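Local coordinates for protein TetR family transcriptional regulator (Clostridium perfringens, PDB 6AZH) that probably binds operator DNA through a helix-turn-helix domain and regulates transcription, putatively of genes for fatty acid metabolism, at residues A36-A39 and K40-Y44; N120-T123 and E124-G128; S148-A151 and H152-G156. All blocks are in the same frame, centred on the assembly; numbering follows the deposited sequence.

Interaction 1 (A36-A39 and K40-Y44); sequences ANVA and KGTLY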
ATOM      1  N   ALA A  36      20.156 -16.565  -9.124  1.00 18.39           N
ATOM      2  CA  ALA A  36      20.226 -16.291 -10.551  1.00 16.30           C
ATOM      3  C   ALA A  36      21.046 -17.313 -11.326  1.00 21.58           C
ATOM      4  O   ALA A  36      20.986 -17.308 -12.556  1.00 23.37           O
ATOM      5  CB  ALA A  36      20.818 -14.903 -10.798  1.00 17.17           C
ATOM      6  N   ASN A  37      21.821 -18.159 -10.656  1.00 24.23           N
ATOM      7  CA  ASN A  37      22.760 -19.033 -11.358  1.00 23.26           C
ATOM      8  C   ASN A  37      23.721 -18.208 -12.204  1.00 19.08           C
ATOM      9  O   ASN A  37      23.971 -18.518 -13.368  1.00 20.55           O
ATOM     10  CB  ASN A  37      22.023 -20.050 -12.230  1.00 28.76           C
ATOM     11  CG  ASN A  37      21.809 -21.355 -11.534  1.00 30.18           C
ATOM     12  OD1 ASN A  37      22.609 -22.278 -11.676  1.00 39.32           O
ATOM     13  ND2 ASN A  37      20.717 -21.455 -10.788  1.00 42.01           N
ATOM     14  N   VAL A  38      24.226 -17.122 -11.624  1.00 18.48           N
ATOM     15  CA  VAL A  38      25.195 -16.237 -12.252  1.00 17.41           C
ATOM     16  C   VAL A  38      26.447 -16.222 -11.384  1.00 18.24           C
ATOM     17  O   VAL A  38      26.363 -15.978 -10.176  1.00 18.35           O
ATOM     18  CB  VAL A  38      24.636 -14.816 -12.422  1.00 19.76           C
ATOM     19  CG1 VAL A  38      25.727 -13.851 -12.818  1.00 17.38           C
ATOM     20  CG2 VAL A  38      23.538 -14.820 -13.467  1.00 18.11           C
ATOM     21  N   ALA A  39      27.597 -16.490 -11.990  1.00 20.75           N
ATOM     22  CA  ALA A  39      28.844 -16.439 -11.234  1.00 20.65           C
ATOM     23  C   ALA A  39      28.998 -15.071 -10.569  1.00 18.41           C
ATOM     24  O   ALA A  39      28.762 -14.035 -11.194  1.00 20.57           O
ATOM     25  CB  ALA A  39      30.026 -16.722 -12.168  1.00 17.12           C
ATOM     26  N   LYS A  40      29.412 -15.061  -9.293  1.00 21.34           N
ATOM     27  CA  LYS A  40      29.419 -13.801  -8.548  1.00 20.40           C
ATOM     28  C   LYS A  40      30.350 -12.774  -9.183  1.00 19.58           C
ATOM     29  O   LYS A  40      30.049 -11.571  -9.188  1.00 18.50           O
ATOM     30  CB  LYS A  40      29.799 -14.043  -7.083  1.00 23.88           C
ATOM     31  CG  LYS A  40      29.009 -13.170  -6.112  1.00 25.69           C
ATOM     32  CD  LYS A  40      29.436 -13.367  -4.666  1.00 33.50           C
ATOM     33  CE  LYS A  40      29.331 -14.814  -4.241  1.00 30.02           C
ATOM     34  NZ  LYS A  40      28.885 -14.927  -2.821  1.00 27.84           N
ATOM     35  N   GLY A  41      31.487 -13.219  -9.725  1.00 19.26           N
ATOM     36  CA  GLY A  41      32.375 -12.284 -10.401  1.00 22.85           C
ATOM     37  C   GLY A  41      31.721 -11.617 -11.597  1.00 20.63           C
ATOM     38  O   GLY A  41      31.952 -10.435 -11.868  1.00 20.55           O
ATOM     39  N   THR A  42      30.891 -12.366 -12.327  1.00 17.35           N
ATOM     40  CA  THR A  42      30.167 -11.802 -13.463  1.00 17.52           C
ATOM     41  C   THR A  42      29.047 -10.880 -12.990  1.00 19.01           C
ATOM     42  O   THR A  42      28.787  -9.840 -13.610  1.00 22.08           O
ATOM     43  CB  THR A  42      29.643 -12.945 -14.335  1.00 19.92           C
ATOM     44  OG1 THR A  42      30.766 -13.678 -14.860  1.00 22.74           O
ATOM     45  CG2 THR A  42      28.793 -12.428 -15.509  1.00 22.78           C
ATOM     46  N   LEU A  43      28.383 -11.231 -11.883  1.00 19.98           N
ATOM     47  CA  LEU A  43      27.422 -10.299 -11.296  1.00 17.06           C
ATOM     48  C   LEU A  43      28.097  -8.971 -10.989  1.00 19.56           C
ATOM     49  O   LEU A  43      27.609  -7.907 -11.378  1.00 19.09           O
ATOM     50  CB  LEU A  43      26.777 -10.883 -10.035  1.00 18.71           C
ATOM     51  CG  LEU A  43      25.748  -9.958  -9.340  1.00 22.98           C
ATOM     52  CD1 LEU A  43      24.683 -10.762  -8.604  1.00 18.63           C
ATOM     53  CD2 LEU A  43      26.380  -8.951  -8.362  1.00 21.28           C
ATOM     54  N   TYR A  44      29.227  -9.014 -10.279  1.00 18.48           N
ATOM     55  CA  TYR A  44      29.865  -7.772  -9.879  1.00 17.40           C
ATOM     56  C   TYR A  44      30.457  -7.019 -11.063  1.00 20.17           C
ATOM     57  O   TYR A  44      30.647  -5.801 -10.974  1.00 21.54           O
ATOM     58  CB  TYR A  44      30.944  -8.062  -8.830  1.00 16.39           C
ATOM     59  CG  TYR A  44      30.433  -8.183  -7.403  1.00 21.03           C
ATOM     60  CD1 TYR A  44      29.745  -7.131  -6.788  1.00 18.08           C
ATOM     61  CD2 TYR A  44      30.663  -9.335  -6.666  1.00 18.70           C
ATOM     62  CE1 TYR A  44      29.307  -7.235  -5.471  1.00 17.73           C
ATOM     63  CE2 TYR A  44      30.237  -9.453  -5.347  1.00 21.71           C
ATOM     64  CZ  TYR A  44      29.550  -8.410  -4.760  1.00 19.99           C
ATOM     65  OH  TYR A  44      29.117  -8.545  -3.463  1.00 20.67           O
TER
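Local capping contact: V38 and A39 meet T42 and L43 where the turn of the helix-turn-helix runs into helix 40-46. The preceding helix 29-36 ends in a Schellman motif at N37, whose positive phi (57°) bends the chain sharply, and N37 O takes a hydrogen bond from R6. V38 and A39 then lead into the next helix, with A39 at the N-cap. A39 O accepts from L43 N at 2.9 Å, a fairly straight bond (162° at the hydrogen) that runs nearly along the C=O axis and closes the first helical turn. The side chains pack round this bond. V38 CG1 lies anti to its backbone N (chi1 169°), which brings the methyl to 3.8 Å from L43 N and 4.2 Å from L43 CB. T42 comes in by its CB, 3.4 Å from A39 O, while its OG1 stands 4.1 Å from A39 CB. L43 also touches V29 and A33 of helix 29-36, and its CD2 sits 4.1 Å above one face of the Y44 ring, toward the rim. V38 has further contacts with R6 and A10 of helix 6-26. K40 sends its bent chain back to D30, and NZ forms a salt bridge there. Alanine at the N-cap has no polar side chain to cap this probable DNA-recognition helix, and the sound hydrogen bond across the turn is the backbone one from L43 N to A39 O; V38 adds apolar contact, and the charge of K40 is paired with D30 of the preceding helix.

Interaction 2 (N120-T123 and E124-G128); sequences NKIT and EYIEG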
ATOM      1  N   ASN A 120       9.805   8.831  -6.790  1.00 24.07           N
ATOM      2  CA  ASN A 120       9.793   9.692  -7.971  1.00 23.79           C
ATOM      3  C   ASN A 120       9.433   8.908  -9.221  1.00 23.06           C
ATOM      4  O   ASN A 120       8.766   9.439 -10.112  1.00 23.34           O
ATOM      5  CB  ASN A 120      11.144  10.384  -8.163  1.00 29.24           C
ATOM      6  CG  ASN A 120      11.447  11.406  -7.067  1.00 37.55           C
ATOM      7  OD1 ASN A 120      10.646  11.625  -6.144  1.00 39.10           O
ATOM      8  ND2 ASN A 120      12.623  12.020  -7.152  1.00 46.50           N
ATOM      9  N   LYS A 121       9.852   7.644  -9.307  1.00 22.11           N
ATOM     10  CA  LYS A 121       9.491   6.826 -10.461  1.00 26.39           C
ATOM     11  C   LYS A 121       8.004   6.493 -10.464  1.00 22.43           C
ATOM     12  O   LYS A 121       7.363   6.502 -11.517  1.00 24.05           O
ATOM     13  CB  LYS A 121      10.312   5.540 -10.472  1.00 28.24           C
ATOM     14  CG  LYS A 121      11.436   5.515 -11.489  1.00 36.35           C
ATOM     15  CD  LYS A 121      12.498   6.531 -11.178  1.00 33.71           C
ATOM     16  CE  LYS A 121      13.885   6.028 -11.601  1.00 35.49           C
ATOM     17  NZ  LYS A 121      14.023   5.943 -13.090  1.00 38.47           N
ATOM     18  N   ILE A 122       7.448   6.176  -9.293  1.00 21.10           N
ATOM     19  CA  ILE A 122       6.013   5.915  -9.194  1.00 18.35           C
ATOM     20  C   ILE A 122       5.224   7.177  -9.511  1.00 20.99           C
ATOM     21  O   ILE A 122       4.173   7.125 -10.168  1.00 24.14           O
ATOM     22  CB  ILE A 122       5.688   5.361  -7.792  1.00 17.80           C
ATOM     23  CG1 ILE A 122       6.388   4.002  -7.587  1.00 18.87           C
ATOM     24  CG2 ILE A 122       4.193   5.279  -7.556  1.00 21.44           C
ATOM     25  CD1 ILE A 122       5.988   2.930  -8.582  1.00 20.29           C
ATOM     26  N   THR A 123       5.718   8.329  -9.055  1.00 20.51           N
ATOM     27  CA  THR A 123       5.049   9.601  -9.329  1.00 19.48           C
ATOM     28  C   THR A 123       4.965   9.865 -10.822  1.00 21.69           C
ATOM     29  O   THR A 123       3.918  10.301 -11.323  1.00 22.37           O
ATOM     30  CB  THR A 123       5.778  10.741  -8.608  1.00 22.70           C
ATOM     31  OG1 THR A 123       5.597  10.588  -7.197  1.00 22.09           O
ATOM     32  CG2 THR A 123       5.228  12.114  -9.022  1.00 24.15           C
ATOM     33  N   GLU A 124       6.056   9.600 -11.554  1.00 22.83           N
ATOM     34  CA  GLU A 124       6.018   9.674 -13.012  1.00 26.98           C
ATOM     35  C   GLU A 124       4.880   8.840 -13.590  1.00 25.17           C
ATOM     36  O   GLU A 124       4.161   9.290 -14.493  1.00 25.53           O
ATOM     37  CB  GLU A 124       7.352   9.212 -13.600  1.00 25.41           C
ATOM     38  CG  GLU A 124       8.484  10.212 -13.426  1.00 33.12           C
ATOM     39  CD  GLU A 124       9.842   9.635 -13.822  1.00 40.87           C
ATOM     40  OE1 GLU A 124       9.880   8.561 -14.458  1.00 41.31           O
ATOM     41  OE2 GLU A 124      10.873  10.260 -13.493  1.00 48.75           O
ATOM     42  N   TYR A 125       4.702   7.616 -13.093  1.00 24.31           N
ATOM     43  CA  TYR A 125       3.583   6.801 -13.550  1.00 24.03           C
ATOM     44  C   TYR A 125       2.248   7.444 -13.184  1.00 22.02           C
ATOM     45  O   TYR A 125       1.337   7.524 -14.017  1.00 24.85           O
ATOM     46  CB  TYR A 125       3.679   5.387 -12.969  1.00 25.50           C
ATOM     47  CG  TYR A 125       2.504   4.508 -13.336  1.00 21.67           C
ATOM     48  CD1 TYR A 125       2.475   3.829 -14.549  1.00 23.54           C
ATOM     49  CD2 TYR A 125       1.418   4.362 -12.482  1.00 21.26           C
ATOM     50  CE1 TYR A 125       1.417   3.038 -14.891  1.00 24.49           C
ATOM     51  CE2 TYR A 125       0.347   3.569 -12.825  1.00 25.12           C
ATOM     52  CZ  TYR A 125       0.354   2.908 -14.034  1.00 24.95           C
ATOM     53  OH  TYR A 125      -0.714   2.112 -14.388  1.00 24.63           O
ATOM     54  N   ILE A 126       2.109   7.907 -11.937  1.00 21.70           N
ATOM     55  CA  ILE A 126       0.833   8.467 -11.484  1.00 21.99           C
ATOM     56  C   ILE A 126       0.473   9.731 -12.265  1.00 23.76           C
ATOM     57  O   ILE A 126      -0.713  10.030 -12.463  1.00 24.17           O
ATOM     58  CB  ILE A 126       0.884   8.705  -9.958  1.00 21.57           C
ATOM     59  CG1 ILE A 126       0.943   7.364  -9.226  1.00 19.33           C
ATOM     60  CG2 ILE A 126      -0.327   9.514  -9.456  1.00 21.35           C
ATOM     61  CD1 ILE A 126       1.197   7.481  -7.753  1.00 20.20           C
ATOM     62  N   GLU A 127       1.474  10.469 -12.757  1.00 22.99           N
ATOM     63  CA  GLU A 127       1.182  11.655 -13.561  1.00 23.29           C
ATOM     64  C   GLU A 127       0.446  11.305 -14.846  1.00 24.30           C
ATOM     65  O   GLU A 127      -0.326  12.124 -15.358  1.00 23.98           O
ATOM     66  CB  GLU A 127       2.474  12.410 -13.880  1.00 27.86           C
ATOM     67  CG  GLU A 127       2.962  13.257 -12.720  1.00 30.53           C
ATOM     68  CD  GLU A 127       4.417  13.662 -12.859  1.00 34.79           C
ATOM     69  OE1 GLU A 127       5.049  13.307 -13.881  1.00 36.06           O
ATOM     70  OE2 GLU A 127       4.924  14.332 -11.937  1.00 36.95           O
ATOM     71  N   GLY A 128       0.678  10.113 -15.397  1.00 19.20           N
ATOM     72  CA  GLY A 128      -0.116   9.688 -16.542  1.00 25.50           C
ATOM     73  C   GLY A 128      -1.586   9.534 -16.195  1.00 24.01           C
ATOM     74  O   GLY A 128      -2.460   9.931 -16.970  1.00 26.62           O
TER
HETATM   75  O   HOH W   1       9.023   6.010 -13.657  1.00 28.68           O
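K121 O is gripped twice: by Y125 N at 3.3 Å, the longest of the four i to i+4 bonds in this turn, and by a water that donates to it at 2.8 Å. The same water donates to E124 OE1, also at 2.8 Å, and so ties the carboxylate back to the backbone one turn earlier. E124 reaches it with CG beside its own backbone N (chi1 -74°) and the chain extended beyond, its CG passing 3.4 Å from N120 O. K121 NZ stays 5.1 Å from E124 OE1, too far for a salt bridge, though its charge may still favour the ionised acid. On the buried side, I122 CG2 meets I126 CD1 at 3.7 Å, the two side chains crossing at a slant; I122 and Y125 both reach F155 of helix 147-165, and Y125 OH hydrogen-bonds Q90. T123 lays CG2 3.7 Å from E127 OE2, while its hydroxyl bonds R119 O and its side chain packs on S167 of the second subunit. With I122, Y125 and I126 buried against neighbouring helices while N120 and E124 are exposed, this stretch has the pattern of an amphipathic turn in the all-helical TetR C-terminal domain.

Interaction 3 (S148-A151 and H152-G156); sequences SLLA and HSLFG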
ATOM      1  N   SER A 148      -4.758  15.176  -8.252  1.00 22.25           N
ATOM      2  CA  SER A 148      -3.625  14.435  -7.705  1.00 21.78           C
ATOM      3  C   SER A 148      -4.071  13.481  -6.602  1.00 22.68           C
ATOM      4  O   SER A 148      -3.616  12.331  -6.545  1.00 22.17           O
ATOM      5  CB  SER A 148      -2.571  15.400  -7.183  1.00 27.98           C
ATOM      6  OG  SER A 148      -1.897  16.026  -8.260  1.00 33.07           O
ATOM      7  N   LEU A 149      -4.939  13.948  -5.708  1.00 20.92           N
ATOM      8  CA  LEU A 149      -5.478  13.072  -4.676  1.00 21.40           C
ATOM      9  C   LEU A 149      -6.187  11.879  -5.303  1.00 21.52           C
ATOM     10  O   LEU A 149      -5.971  10.734  -4.892  1.00 19.33           O
ATOM     11  CB  LEU A 149      -6.429  13.858  -3.766  1.00 20.13           C
ATOM     12  CG  LEU A 149      -7.012  13.111  -2.571  1.00 21.80           C
ATOM     13  CD1 LEU A 149      -5.880  12.592  -1.695  1.00 28.93           C
ATOM     14  CD2 LEU A 149      -7.939  13.998  -1.744  1.00 25.17           C
ATOM     15  N   LEU A 150      -7.037  12.130  -6.306  1.00 17.50           N
ATOM     16  CA  LEU A 150      -7.749  11.036  -6.959  1.00 17.20           C
ATOM     17  C   LEU A 150      -6.784  10.079  -7.653  1.00 19.14           C
ATOM     18  O   LEU A 150      -6.891   8.856  -7.501  1.00 20.75           O
ATOM     19  CB  LEU A 150      -8.765  11.590  -7.960  1.00 16.82           C
ATOM     20  CG  LEU A 150      -9.570  10.531  -8.711  1.00 19.74           C
ATOM     21  CD1 LEU A 150     -10.261   9.575  -7.734  1.00 18.37           C
ATOM     22  CD2 LEU A 150     -10.603  11.207  -9.612  1.00 17.65           C
ATOM     23  N   ALA A 151      -5.824  10.619  -8.413  1.00 16.59           N
ATOM     24  CA  ALA A 151      -4.894   9.751  -9.130  1.00 19.77           C
ATOM     25  C   ALA A 151      -4.131   8.850  -8.170  1.00 19.96           C
ATOM     26  O   ALA A 151      -3.880   7.679  -8.476  1.00 17.97           O
ATOM     27  CB  ALA A 151      -3.917  10.573  -9.961  1.00 19.35           C
ATOM     28  N   HIS A 152      -3.762   9.369  -6.996  1.00 19.28           N
ATOM     29  CA  HIS A 152      -3.084   8.503  -6.034  1.00 21.37           C
ATOM     30  C   HIS A 152      -4.025   7.445  -5.479  1.00 18.56           C
ATOM     31  O   HIS A 152      -3.591   6.329  -5.187  1.00 20.79           O
ATOM     32  CB  HIS A 152      -2.487   9.327  -4.896  1.00 19.58           C
ATOM     33  CG  HIS A 152      -1.169   9.936  -5.244  1.00 25.51           C
ATOM     34  ND1 HIS A 152      -1.057  11.025  -6.078  1.00 27.18           N
ATOM     35  CD2 HIS A 152       0.095   9.590  -4.901  1.00 24.16           C
ATOM     36  CE1 HIS A 152       0.221  11.339  -6.218  1.00 28.62           C
ATOM     37  NE2 HIS A 152       0.939  10.485  -5.513  1.00 23.83           N
ATOM     38  N   SER A 153      -5.314   7.772  -5.342  1.00 18.63           N
ATOM     39  CA  SER A 153      -6.301   6.783  -4.934  1.00 18.76           C
ATOM     40  C   SER A 153      -6.454   5.694  -5.982  1.00 17.54           C
ATOM     41  O   SER A 153      -6.665   4.525  -5.639  1.00 20.14           O
ATOM     42  CB  SER A 153      -7.658   7.454  -4.674  1.00 19.07           C
ATOM     43  OG  SER A 153      -7.618   8.159  -3.448  1.00 32.41           O
ATOM     44  N   LEU A 154      -6.385   6.061  -7.267  1.00 17.27           N
ATOM     45  CA  LEU A 154      -6.515   5.060  -8.321  1.00 19.66           C
ATOM     46  C   LEU A 154      -5.303   4.146  -8.358  1.00 17.46           C
ATOM     47  O   LEU A 154      -5.443   2.931  -8.536  1.00 20.36           O
ATOM     48  CB  LEU A 154      -6.710   5.725  -9.684  1.00 15.89           C
ATOM     49  CG  LEU A 154      -7.923   6.633  -9.820  1.00 22.19           C
ATOM     50  CD1 LEU A 154      -8.133   6.939 -11.290  1.00 19.48           C
ATOM     51  CD2 LEU A 154      -9.130   5.964  -9.200  1.00 23.29           C
ATOM     52  N   PHE A 155      -4.101   4.707  -8.175  1.00 19.06           N
ATOM     53  CA  PHE A 155      -2.930   3.857  -8.022  1.00 21.80           C
ATOM     54  C   PHE A 155      -3.030   3.022  -6.748  1.00 23.10           C
ATOM     55  O   PHE A 155      -2.709   1.827  -6.749  1.00 25.46           O
ATOM     56  CB  PHE A 155      -1.653   4.696  -8.002  1.00 20.17           C
ATOM     57  CG  PHE A 155      -0.411   3.865  -7.869  1.00 20.82           C
ATOM     58  CD1 PHE A 155       0.107   3.202  -8.971  1.00 22.26           C
ATOM     59  CD2 PHE A 155       0.210   3.717  -6.638  1.00 19.91           C
ATOM     60  CE1 PHE A 155       1.240   2.410  -8.850  1.00 22.98           C
ATOM     61  CE2 PHE A 155       1.335   2.929  -6.509  1.00 21.46           C
ATOM     62  CZ  PHE A 155       1.853   2.283  -7.616  1.00 22.25           C
ATOM     63  N   GLY A 156      -3.498   3.634  -5.655  1.00 24.25           N
ATOM     64  CA  GLY A 156      -3.615   2.957  -4.378  1.00 25.59           C
ATOM     65  C   GLY A 156      -4.562   1.774  -4.373  1.00 25.44           C
ATOM     66  O   GLY A 156      -4.409   0.887  -3.528  1.00 27.07           O
TER
HETATM   67  O   HOH W   2      -5.409   9.276  -2.136  1.00 26.91           O
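H152 holds S148 O with two donors, its backbone N at 3.0 Å and its ring ND1 at 2.9 Å, which arrive from opposite faces of the carbonyl plane. The ring bond is set by rotamer: CG lies beside the backbone N (chi1 -82°) and rotation about CB-CG turns ND1 toward the preceding turn of the helix, with S148 O at the ring edge and close to its plane. ND1 approaches from above the carbonyl plane and not on a lone pair, at a C=O...N angle of 138°. This bond fixes the rotation of the imidazole and requires a proton on ND1. S153 OG is 2.8 Å from a water; that water donates to L149 O at 3.2 Å, adding a second partner to a carbonyl already bonded by S153 N. L150 and L154 take different conformations: L150 CG is anti to the backbone N, L154 CG beside it, and the two branches meet obliquely with CD1 of L150 4.1 Å from CD2 of L154. The small side chain of A151 fits against I129 and E130 of helix 113-138, and L150 touches L133 of the same helix. F155 touches F101 and M105 of helix 98-106. Across the dimer interface the H152 ring meets that of Y164 of the second subunit at about 35°, and S153 packs on I181 of that subunit, so helix 147-165 lies between the core helices of its own chain and the other subunit.

Overall arrangement
From the N terminus, the three contacts come in series; none nests inside or crosses another. Interaction 1 closes the short turn between helices 29-36 and 40-46 in the probable DNA-binding domain, about 32 Å between centres from interaction 2 and 39 Å from interaction 3, touching neither. Interactions 2 and 3 close no loop: each is one turn within a helix of the C-terminal domain. Their helices, 113-138 and 147-165, are successive in the chain and pack together, and the centres of the two interactions lie about 11 Å apart. I126 of interaction 2 lies against A151 and H152 of interaction 3, joining the two turns into one patch of core near the subunit interface.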